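PDB 3FH1: Mll8193 protein from Mesorhizobium loti, which is of unknown function but belongs to the SnoaL-like branch of the NTF2-like proteins, whose cone-shaped fold often encloses a ligand-binding pocket. Local coordinates for the interface of chains A and B. Residues are numbered along the deposited sequence; one frame, centred on the assembly and turned at random. Chains: chain A/B, uncharacterized NTF2-like protein.

The interface of chains A and B. Residues chain A 11-13, 87, 89-90; chain B 11-13, 87, 89-90.
Two copies of an NTF2-like, SnoaL-type fold meet here at one end of a two-fold symmetric interface, where the short N-terminal strand 9-11 and the end of strand 80-89 of each chain face their twins. The histidines A:His11 and B:His11 carry the contact. In each, CG stands anti to the backbone N (chi1 176°), which carries the imidazole across, and chi2 (69°) sets the turn of the ring. The two imidazoles reach toward each other, tip to tip, and meet at their edges through CD2, 3.4 Å from CD2 of the other histidine. The ring planes are turned by 73°, an edge-to-face pairing. Each ring lies over the partner's strand end: the carbonyl carbon C of B:Ala89 lies 4.0 Å above the plane of A:His11, over its centre, and A:Ala89 covers a face of B:His11 likewise. CE1 of A:His11 meets CA of B:Gly90 at 3.4 Å, so the imidazole is laid along the Ala-Gly backbone where the strand gives way to loop. Beside the rings the methyls of A:Ala89 and B:Ala89 press head-on, CB to CB at 3.4 Å, a tight contact directly across the axis. A:Phe87 and B:Phe87 flank this pair more loosely, CZ of A:Phe87 lying 4.3 Å from the carbonyl O of B:Ala89.

A:Asp13 and B:Asp13 approach the partner's imidazole edge, but their side chains are incomplete and the overly close approach of CB is model error. No N or O of the modelled atoms comes within bonding reach of the partner. NE2 of A:His11 and NE2 of B:His11 lie 4.4 Å apart, which, the unmodelled carboxylates aside, might make it harder for both rings to be charged; the charge itself is not seen. Summed over both chains, these residues bury about 220 Å². The patch lies at one end of the interface in the deposited dimer, possibly the biological form, where the N-terminal strand leads through A:Pro12 and A:Asp13, and their twins in chain B, towards helix 16-31 and strand 80-89 turns towards strand 92-100.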
loop_
_atom_site.group_PDB
_atom_site.type_symbol
_atom_site.label_atom_id
_atom_site.label_comp_id
_atom_site.label_asym_id
_atom_site.label_seq_id
_atom_site.Cartn_x
_atom_site.Cartn_y
_atom_site.Cartn_z
ATOM N N HIS A 11 -12.612 -8.736 3.349
ATOM C CA HIS A 11 -13.750 -7.980 2.930
ATOM C C HIS A 11 -14.600 -8.952 2.088
ATOM O O HIS A 11 -14.131 -9.463 1.077
ATOM C CB HIS A 11 -13.315 -6.771 2.135
ATOM C CG HIS A 11 -14.464 -6.003 1.605
ATOM N ND1 HIS A 11 -15.311 -5.287 2.420
ATOM C CD2 HIS A 11 -14.967 -5.913 0.355
ATOM C CE1 HIS A 11 -16.282 -4.771 1.684
ATOM N NE2 HIS A 11 -16.092 -5.130 0.425
ATOM N N PRO A 12 -15.853 -9.205 2.497
ATOM C CA PRO A 12 -16.669 -10.184 1.739
ATOM C C PRO A 12 -16.756 -9.830 0.242
ATOM O O PRO A 12 -17.120 -8.696 -0.128
ATOM C CB PRO A 12 -18.055 -10.096 2.396
ATOM C CG PRO A 12 -17.823 -9.431 3.738
ATOM C CD PRO A 12 -16.594 -8.572 3.606
ATOM N N ASP A 13 -16.399 -10.790 -0.608
ATOM C CA ASP A 13 -16.423 -10.576 -2.050
ATOM C C ASP A 13 -16.202 -11.892 -2.694
ATOM O O ASP A 13 -15.621 -12.773 -2.092
ATOM C CB ASP A 13 -15.324 -9.626 -2.502
ATOM N N PHE A 87 -4.998 -7.726 4.449
ATOM C CA PHE A 87 -6.379 -7.306 4.131
ATOM C C PHE A 87 -6.702 -7.743 2.701
ATOM O O PHE A 87 -5.936 -7.448 1.775
ATOM C CB PHE A 87 -6.576 -5.794 4.263
ATOM C CG PHE A 87 -7.922 -5.342 3.755
ATOM C CD1 PHE A 87 -9.032 -5.585 4.512
ATOM C CD2 PHE A 87 -8.048 -4.725 2.508
ATOM C CE1 PHE A 87 -10.307 -5.235 4.057
ATOM C CE2 PHE A 87 -9.293 -4.343 2.034
ATOM C CZ PHE A 87 -10.426 -4.598 2.802
ATOM N N ALA A 89 -9.684 -8.251 -0.470
ATOM C CA ALA A 89 -10.966 -7.900 -1.045
ATOM C C ALA A 89 -10.969 -8.322 -2.506
ATOM O O ALA A 89 -10.203 -7.808 -3.314
ATOM C CB ALA A 89 -11.266 -6.381 -0.882
ATOM N N GLY A 90 -11.793 -9.309 -2.826
ATOM C CA GLY A 90 -11.916 -9.752 -4.188
ATOM C C GLY A 90 -10.624 -10.390 -4.609
ATOM O O GLY A 90 -10.123 -11.274 -3.916
ATOM N N HIS B 11 -14.449 -2.193 -5.746
ATOM C CA HIS B 11 -14.797 -3.549 -5.459
ATOM C C HIS B 11 -16.196 -3.485 -4.816
ATOM O O HIS B 11 -16.370 -2.855 -3.779
ATOM C CB HIS B 11 -13.774 -4.170 -4.534
ATOM C CG HIS B 11 -14.139 -5.549 -4.139
ATOM N ND1 HIS B 11 -14.121 -6.599 -5.028
ATOM C CD2 HIS B 11 -14.622 -6.037 -2.976
ATOM C CE1 HIS B 11 -14.564 -7.687 -4.416
ATOM N NE2 HIS B 11 -14.867 -7.373 -3.167
ATOM N N PRO B 12 -17.196 -4.143 -5.424
ATOM C CA PRO B 12 -18.564 -4.046 -4.860
ATOM C C PRO B 12 -18.608 -4.452 -3.374
ATOM O O PRO B 12 -18.139 -5.544 -2.995
ATOM C CB PRO B 12 -19.384 -5.025 -5.713
ATOM C CG PRO B 12 -18.559 -5.262 -6.961
ATOM C CD PRO B 12 -17.116 -5.042 -6.592
ATOM N N ASP B 13 -19.146 -3.566 -2.541
ATOM C CA ASP B 13 -19.233 -3.824 -1.108
ATOM C C ASP B 13 -20.082 -2.762 -0.520
ATOM O O ASP B 13 -20.187 -1.689 -1.080
ATOM C CB ASP B 13 -17.868 -3.779 -0.438
ATOM N N PHE B 87 -8.195 2.398 -5.618
ATOM C CA PHE B 87 -8.930 1.123 -5.488
ATOM C C PHE B 87 -9.678 1.128 -4.152
ATOM O O PHE B 87 -9.072 1.387 -3.104
ATOM C CB PHE B 87 -8.008 -0.096 -5.555
ATOM C CG PHE B 87 -8.726 -1.381 -5.229
ATOM C CD1 PHE B 87 -9.564 -1.925 -6.160
ATOM C CD2 PHE B 87 -8.578 -1.990 -3.981
ATOM C CE1 PHE B 87 -10.295 -3.085 -5.882
ATOM C CE2 PHE B 87 -9.268 -3.153 -3.678
ATOM C CZ PHE B 87 -10.129 -3.703 -4.623
ATOM N N ALA B 89 -12.619 -0.756 -1.505
ATOM C CA ALA B 89 -13.371 -1.929 -1.111
ATOM C C ALA B 89 -13.886 -1.716 0.304
ATOM O O ALA B 89 -13.112 -1.608 1.249
ATOM C CB ALA B 89 -12.512 -3.222 -1.224
ATOM N N GLY B 90 -15.199 -1.591 0.435
ATOM C CA GLY B 90 -15.798 -1.441 1.733
ATOM C C GLY B 90 -15.386 -0.115 2.305
ATOM O O GLY B 90 -15.536 0.911 1.643
#